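Local coordinates for uncharacterized protein AsqI (Emericella nidulans, PDB 5YY3) that catalyses, as a zinc-dependent cyclopenase of aspoquinolone biosynthesis, the conversion of 4'-methoxycyclopenin into 4'-methoxyviridicatin with release of methyl isocyanate, at residues W294-N297 against I298-A301; R395-K398 against H399-Y402. One frame throughout, in Å; residues are numbered along the deposited sequence.

Contact 1. Residues W294-N297 against I298-A301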
ATOM      1  N   TRP A 294      24.896  29.812  13.655  1.00 27.29           N
ATOM      2  CA  TRP A 294      26.072  28.942  13.528  1.00 25.62           C
ATOM      3  C   TRP A 294      26.138  28.248  12.158  1.00 25.30           C
ATOM      4  O   TRP A 294      27.163  28.301  11.476  1.00 26.43           O
ATOM      5  CB  TRP A 294      26.071  27.883  14.643  1.00 28.63           C
ATOM      6  CG  TRP A 294      26.330  28.441  16.025  1.00 29.18           C
ATOM      7  CD1 TRP A 294      26.930  29.630  16.323  1.00 27.76           C
ATOM      8  CD2 TRP A 294      26.003  27.827  17.283  1.00 28.83           C
ATOM      9  NE1 TRP A 294      27.001  29.797  17.686  1.00 32.29           N
ATOM     10  CE2 TRP A 294      26.440  28.709  18.301  1.00 29.41           C
ATOM     11  CE3 TRP A 294      25.390  26.622  17.650  1.00 25.86           C
ATOM     12  CZ2 TRP A 294      26.282  28.422  19.665  1.00 27.75           C
ATOM     13  CZ3 TRP A 294      25.233  26.332  19.009  1.00 26.74           C
ATOM     14  CH2 TRP A 294      25.676  27.231  19.999  1.00 30.56           C
ATOM     15  N   ARG A 295      25.034  27.610  11.770  1.00 26.69           N
ATOM     16  CA  ARG A 295      24.905  26.957  10.466  1.00 27.20           C
ATOM     17  C   ARG A 295      25.206  27.929   9.329  1.00 26.08           C
ATOM     18  O   ARG A 295      25.957  27.602   8.410  1.00 23.10           O
ATOM     19  CB  ARG A 295      23.491  26.383  10.283  1.00 19.61           C
ATOM     20  CG  ARG A 295      23.186  25.881   8.867  1.00 23.15           C
ATOM     21  CD  ARG A 295      21.683  25.794   8.628  1.00 24.17           C
ATOM     22  NE  ARG A 295      21.106  27.129   8.530  1.00 28.64           N
ATOM     23  CZ  ARG A 295      19.813  27.415   8.663  1.00 25.15           C
ATOM     24  NH1 ARG A 295      18.943  26.447   8.922  1.00 26.49           N
ATOM     25  NH2 ARG A 295      19.387  28.678   8.553  1.00 20.21           N
ATOM     26  N   ASP A 296      24.590  29.110   9.390  1.00 23.79           N
ATOM     27  CA  ASP A 296      24.756  30.124   8.349  1.00 26.62           C
ATOM     28  C   ASP A 296      26.211  30.547   8.244  1.00 22.58           C
ATOM     29  O   ASP A 296      26.712  30.834   7.154  1.00 24.07           O
ATOM     30  CB  ASP A 296      23.906  31.362   8.637  1.00 28.59           C
ATOM     31  CG  ASP A 296      22.438  31.111   8.487  1.00 27.47           C
ATOM     32  OD1 ASP A 296      22.076  30.069   7.889  1.00 28.03           O
ATOM     33  OD2 ASP A 296      21.644  31.970   8.953  1.00 30.56           O
ATOM     34  N   ASN A 297      26.881  30.604   9.390  1.00 21.29           N
ATOM     35  CA  ASN A 297      28.251  31.082   9.424  1.00 25.17           C
ATOM     36  C   ASN A 297      29.202  30.017   8.883  1.00 23.27           C
ATOM     37  O   ASN A 297      30.134  30.331   8.140  1.00 23.37           O
ATOM     38  CB  ASN A 297      28.637  31.504  10.846  1.00 26.37           C
ATOM     39  CG  ASN A 297      27.949  32.790  11.281  1.00 27.93           C
ATOM     40  OD1 ASN A 297      27.458  33.552  10.451  1.00 27.33           O
ATOM     41  ND2 ASN A 297      27.929  33.041  12.582  1.00 21.70           N
ATOM     42  N   ILE A 298      28.948  28.754   9.232  1.00 24.30           N
ATOM     43  CA  ILE A 298      29.723  27.644   8.677  1.00 22.53           C
ATOM     44  C   ILE A 298      29.478  27.537   7.171  1.00 22.26           C
ATOM     45  O   ILE A 298      30.403  27.242   6.405  1.00 25.68           O
ATOM     46  CB  ILE A 298      29.389  26.318   9.385  1.00 22.69           C
ATOM     47  CG1 ILE A 298      29.716  26.444  10.870  1.00 22.27           C
ATOM     48  CG2 ILE A 298      30.163  25.143   8.760  1.00 18.38           C
ATOM     49  CD1 ILE A 298      29.407  25.220  11.673  1.00 23.69           C
ATOM     50  N   TYR A 299      28.245  27.805   6.733  1.00 23.25           N
ATOM     51  CA  TYR A 299      27.959  27.817   5.297  1.00 24.91           C
ATOM     52  C   TYR A 299      28.809  28.877   4.597  1.00 24.02           C
ATOM     53  O   TYR A 299      29.479  28.612   3.586  1.00 23.46           O
ATOM     54  CB  TYR A 299      26.485  28.100   5.024  1.00 27.88           C
ATOM     55  CG  TYR A 299      25.514  26.947   5.244  1.00 28.57           C
ATOM     56  CD1 TYR A 299      25.957  25.657   5.509  1.00 28.65           C
ATOM     57  CD2 TYR A 299      24.144  27.166   5.174  1.00 25.31           C
ATOM     58  CE1 TYR A 299      25.051  24.615   5.712  1.00 24.36           C
ATOM     59  CE2 TYR A 299      23.246  26.139   5.357  1.00 29.24           C
ATOM     60  CZ  TYR A 299      23.699  24.865   5.624  1.00 25.96           C
ATOM     61  OH  TYR A 299      22.771  23.861   5.818  1.00 24.93           O
ATOM     62  N   ALA A 300      28.775  30.080   5.163  1.00 24.99           N
ATOM     63  CA  ALA A 300      29.433  31.249   4.588  1.00 25.42           C
ATOM     64  C   ALA A 300      30.946  31.065   4.530  1.00 22.11           C
ATOM     65  O   ALA A 300      31.593  31.406   3.533  1.00 24.23           O
ATOM     66  CB  ALA A 300      29.070  32.499   5.397  1.00 21.87           C
ATOM     67  N   ALA A 301      31.496  30.529   5.614  1.00 22.57           N
ATOM     68  CA  ALA A 301      32.921  30.249   5.721  1.00 21.02           C
ATOM     69  C   ALA A 301      33.405  29.255   4.660  1.00 26.81           C
ATOM     70  O   ALA A 301      34.472  29.428   4.082  1.00 29.98           O
ATOM     71  CB  ALA A 301      33.237  29.719   7.107  1.00 24.89           C
TER

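Contact 2. Residues R395-K398 against H399-Y402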
ATOM      1  N   ARG A 395      18.005  12.095   9.950  1.00 20.59           N
ATOM      2  CA  ARG A 395      17.791  13.362   9.258  1.00 23.11           C
ATOM      3  C   ARG A 395      18.884  14.363   9.668  1.00 21.51           C
ATOM      4  O   ARG A 395      19.352  15.153   8.845  1.00 19.72           O
ATOM      5  CB  ARG A 395      16.382  13.911   9.529  1.00 21.28           C
ATOM      6  CG  ARG A 395      15.256  12.952   9.074  1.00 21.57           C
ATOM      7  CD  ARG A 395      13.891  13.667   8.952  1.00 20.02           C
ATOM      8  NE  ARG A 395      14.105  14.933   8.275  1.00 24.40           N
ATOM      9  CZ  ARG A 395      13.231  15.927   8.235  1.00 30.83           C
ATOM     10  NH1 ARG A 395      12.038  15.793   8.820  1.00 28.40           N
ATOM     11  NH2 ARG A 395      13.562  17.054   7.604  1.00 26.50           N
ATOM     12  N   TRP A 396      19.320  14.304  10.924  1.00 19.03           N
ATOM     13  CA  TRP A 396      20.455  15.119  11.337  1.00 18.37           C
ATOM     14  C   TRP A 396      21.764  14.626  10.687  1.00 23.01           C
ATOM     15  O   TRP A 396      22.544  15.439  10.173  1.00 23.66           O
ATOM     16  CB  TRP A 396      20.588  15.145  12.867  1.00 20.40           C
ATOM     17  CG  TRP A 396      21.690  16.072  13.342  1.00 22.27           C
ATOM     18  CD1 TRP A 396      22.911  15.706  13.817  1.00 22.29           C
ATOM     19  CD2 TRP A 396      21.662  17.510  13.368  1.00 19.65           C
ATOM     20  NE1 TRP A 396      23.648  16.823  14.141  1.00 24.44           N
ATOM     21  CE2 TRP A 396      22.901  17.947  13.874  1.00 21.74           C
ATOM     22  CE3 TRP A 396      20.716  18.473  12.997  1.00 16.96           C
ATOM     23  CZ2 TRP A 396      23.223  19.297  14.033  1.00 23.40           C
ATOM     24  CZ3 TRP A 396      21.028  19.813  13.158  1.00 22.16           C
ATOM     25  CH2 TRP A 396      22.273  20.214  13.675  1.00 19.85           C
ATOM     26  N   TYR A 397      22.012  13.313  10.697  1.00 19.94           N
ATOM     27  CA  TYR A 397      23.222  12.780  10.048  1.00 20.12           C
ATOM     28  C   TYR A 397      23.289  13.204   8.577  1.00 20.64           C
ATOM     29  O   TYR A 397      24.363  13.528   8.074  1.00 20.95           O
ATOM     30  CB  TYR A 397      23.292  11.255  10.130  1.00 19.17           C
ATOM     31  CG  TYR A 397      23.269  10.643  11.525  1.00 21.66           C
ATOM     32  CD1 TYR A 397      23.685  11.359  12.647  1.00 25.20           C
ATOM     33  CD2 TYR A 397      22.816   9.341  11.710  1.00 20.10           C
ATOM     34  CE1 TYR A 397      23.659  10.775  13.926  1.00 24.61           C
ATOM     35  CE2 TYR A 397      22.783   8.754  12.974  1.00 23.23           C
ATOM     36  CZ  TYR A 397      23.206   9.474  14.077  1.00 23.96           C
ATOM     37  OH  TYR A 397      23.165   8.881  15.322  1.00 25.87           O
ATOM     38  N   LYS A 398      22.154  13.227   7.881  1.00 22.31           N
ATOM     39  CA  LYS A 398      22.218  13.645   6.479  1.00 19.39           C
ATOM     40  C   LYS A 398      22.479  15.152   6.380  1.00 22.85           C
ATOM     41  O   LYS A 398      23.077  15.609   5.406  1.00 24.17           O
ATOM     42  CB  LYS A 398      20.952  13.273   5.698  1.00 19.50           C
ATOM     43  CG  LYS A 398      21.104  13.586   4.200  1.00 21.28           C
ATOM     44  CD  LYS A 398      20.082  12.875   3.334  1.00 26.27           C
ATOM     45  CE  LYS A 398      20.081  13.432   1.908  1.00 22.59           C
ATOM     46  NZ  LYS A 398      18.979  12.839   1.064  1.00 30.28           N
ATOM     47  N   HIS A 399      22.065  15.918   7.393  1.00 22.03           N
ATOM     48  CA  HIS A 399      22.436  17.337   7.459  1.00 21.32           C
ATOM     49  C   HIS A 399      23.937  17.496   7.628  1.00 21.29           C
ATOM     50  O   HIS A 399      24.548  18.280   6.915  1.00 22.28           O
ATOM     51  CB  HIS A 399      21.721  18.056   8.602  1.00 20.36           C
ATOM     52  CG  HIS A 399      22.140  19.487   8.769  1.00 21.88           C
ATOM     53  ND1 HIS A 399      22.067  20.413   7.748  1.00 23.18           N
ATOM     54  CD2 HIS A 399      22.623  20.153   9.846  1.00 18.95           C
ATOM     55  CE1 HIS A 399      22.489  21.584   8.183  1.00 18.56           C
ATOM     56  NE2 HIS A 399      22.830  21.455   9.453  1.00 19.42           N
ATOM     57  N   LEU A 400      24.526  16.778   8.584  1.00 18.99           N
ATOM     58  CA  LEU A 400      25.991  16.718   8.694  1.00 22.06           C
ATOM     59  C   LEU A 400      26.629  16.401   7.342  1.00 23.80           C
ATOM     60  O   LEU A 400      27.602  17.046   6.937  1.00 20.48           O
ATOM     61  CB  LEU A 400      26.428  15.665   9.727  1.00 21.56           C
ATOM     62  CG  LEU A 400      25.925  15.924  11.144  1.00 20.78           C
ATOM     63  CD1 LEU A 400      26.357  14.806  12.072  1.00 23.68           C
ATOM     64  CD2 LEU A 400      26.447  17.272  11.635  1.00 17.46           C
ATOM     65  N   GLN A 401      26.070  15.413   6.636  1.00 24.52           N
ATOM     66  CA  GLN A 401      26.618  15.021   5.337  1.00 24.77           C
ATOM     67  C   GLN A 401      26.625  16.200   4.352  1.00 26.48           C
ATOM     68  O   GLN A 401      27.495  16.283   3.471  1.00 28.93           O
ATOM     69  CB  GLN A 401      25.827  13.855   4.743  1.00 21.57           C
ATOM     70  CG  GLN A 401      26.472  13.241   3.504  1.00 23.48           C
ATOM     71  CD  GLN A 401      25.496  12.390   2.695  1.00 26.29           C
ATOM     72  OE1 GLN A 401      24.442  12.875   2.255  1.00 25.25           O
ATOM     73  NE2 GLN A 401      25.843  11.115   2.492  1.00 21.36           N
ATOM     74  N   TYR A 402      25.667  17.113   4.507  1.00 22.65           N
ATOM     75  CA  TYR A 402      25.564  18.272   3.613  1.00 22.64           C
ATOM     76  C   TYR A 402      26.825  19.141   3.676  1.00 24.91           C
ATOM     77  O   TYR A 402      27.317  19.619   2.646  1.00 25.37           O
ATOM     78  CB  TYR A 402      24.312  19.100   3.946  1.00 22.79           C
ATOM     79  CG  TYR A 402      24.149  20.348   3.112  1.00 22.98           C
ATOM     80  CD1 TYR A 402      24.243  20.298   1.731  1.00 23.91           C
ATOM     81  CD2 TYR A 402      23.878  21.579   3.709  1.00 25.33           C
ATOM     82  CE1 TYR A 402      24.103  21.436   0.951  1.00 22.38           C
ATOM     83  CE2 TYR A 402      23.724  22.734   2.944  1.00 25.46           C
ATOM     84  CZ  TYR A 402      23.838  22.656   1.563  1.00 27.04           C
ATOM     85  OH  TYR A 402      23.682  23.786   0.787  1.00 23.97           O
TER

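Contact 1. Residues W294-N297 against I298-A301
R295 and Y299, one helical turn apart, make the main side-chain contact: the aliphatic arm of the arginine lies over a face of the tyrosine ring. CG of R295 does the touching, a CH-pi approach 3.7 Å from the Y299 ring centroid and 24° off the ring normal. CG is anti to the backbone N of R295 (chi1 171°), which directs it toward the following turn, against the ring, and CD follows, 3.6 Å from OH of Y299. The carbonyl oxygen R295 O also lies over a ring face, 3.2 Å above the Y299 plane and offset toward the rim. A bend at chi3 then carries the guanidinium beyond the ring, its plane only 10° from that of the tyrosine.

NE and NH2 of R295 both donate side-on to one oxygen, OD1 of D296, NH2 forming the salt bridge at 3.1 Å. The other carboxylate oxygen, OD2, is bridged by R303 of the second subunit, so D296 lies between two arginines and is probably held ionised.

The backbone shows regular alpha-helical i to i+4 bonding within helix 288-304 of the hemocyanin-like domain, which in this enzyme binds zinc. I298 N reaches W294 O at 2.9 Å, and Y299 N, A300 N and A301 N bond to the carbonyls of R295, D296 and N297.

I298 CG1, beside its own backbone N, packs 3.2 Å from W294 O; N297 turns its amide to the R351 carbonyl.

Contact 2. Residues R395-K398 against H399-Y402
The indole of W396 takes the imidazole of H399 over one face: CD2 of H399 stands 3.7 Å above the indole plane, displaced toward the rim, nearest to CZ3 and CH2. The two rings are oblique, with planes at 53° and centroids 5.0 Å apart for the six-membered ring, and the approach is made through the single carbon CD2. At the pyrrole end of the same indole L400 crosses, its CD2 3.8 Å from NE1 of W396 and its CD1 4.0 Å from CD1 of W396. That methyl, L400 CD1, also lies at the edge of the Y397 ring, near its plane, 4.4 Å from CD1 of Y397. In W396 the first torsion (chi1 -175°) sets CG opposite the backbone N and carries the indole alongside the next turn, where H399 and L400 can both reach it.

Beneath the side chains runs alpha-helical bonding: L400 N to W396 O is the straightest of the bonds between the segments, Q401 N bonds to Y397 O, H399 N to R395 O, and Y402 N to K398 O only weakly. On a separate flank, the extended K398 passes Q401, with CG of K398 3.9 Å from OE1 of Q401; that oxygen accepts from R405 NE, and NE2 of Q401 bonds to S219 OG.

This helix, 391-410, borders the zinc site of the tyrosinase-family domain, and the Y397 side chain lies about 3 Å from that of the zinc ligand H218. Buried polar ends are satisfied from other parts of the fold: H356 pairs with W396 NE1, E226 with K398 NZ, and N241 and Y243 with the two H399 nitrogens. With both nitrogens engaged, the H399 imidazole is fixed in rotation, and CD2 is the atom that it turns to the indole.

In the fold
Both contacts are local turns of single helices, so neither closes a long loop, and they follow in series without nesting or crossing. The chain passes the zinc-binding helices 180-193 and 210-231, then forms contact 1 on helix 288-304; the short strands 306-307 and 316-317 and several helices intervene before contact 2 on helix 391-410. Within the same domain the two helices meet, the contact centres about 15 Å apart: OH of Y299 packs 3.2 Å from CE2 of Y402. Contact 2 turns its other flanks to helix 355-367 and to helix 210-231, which carries the zinc ligand H218, whereas contact 1 lies away from the metal. Both touch the second subunit, contact 2 through Y402 against its Q242.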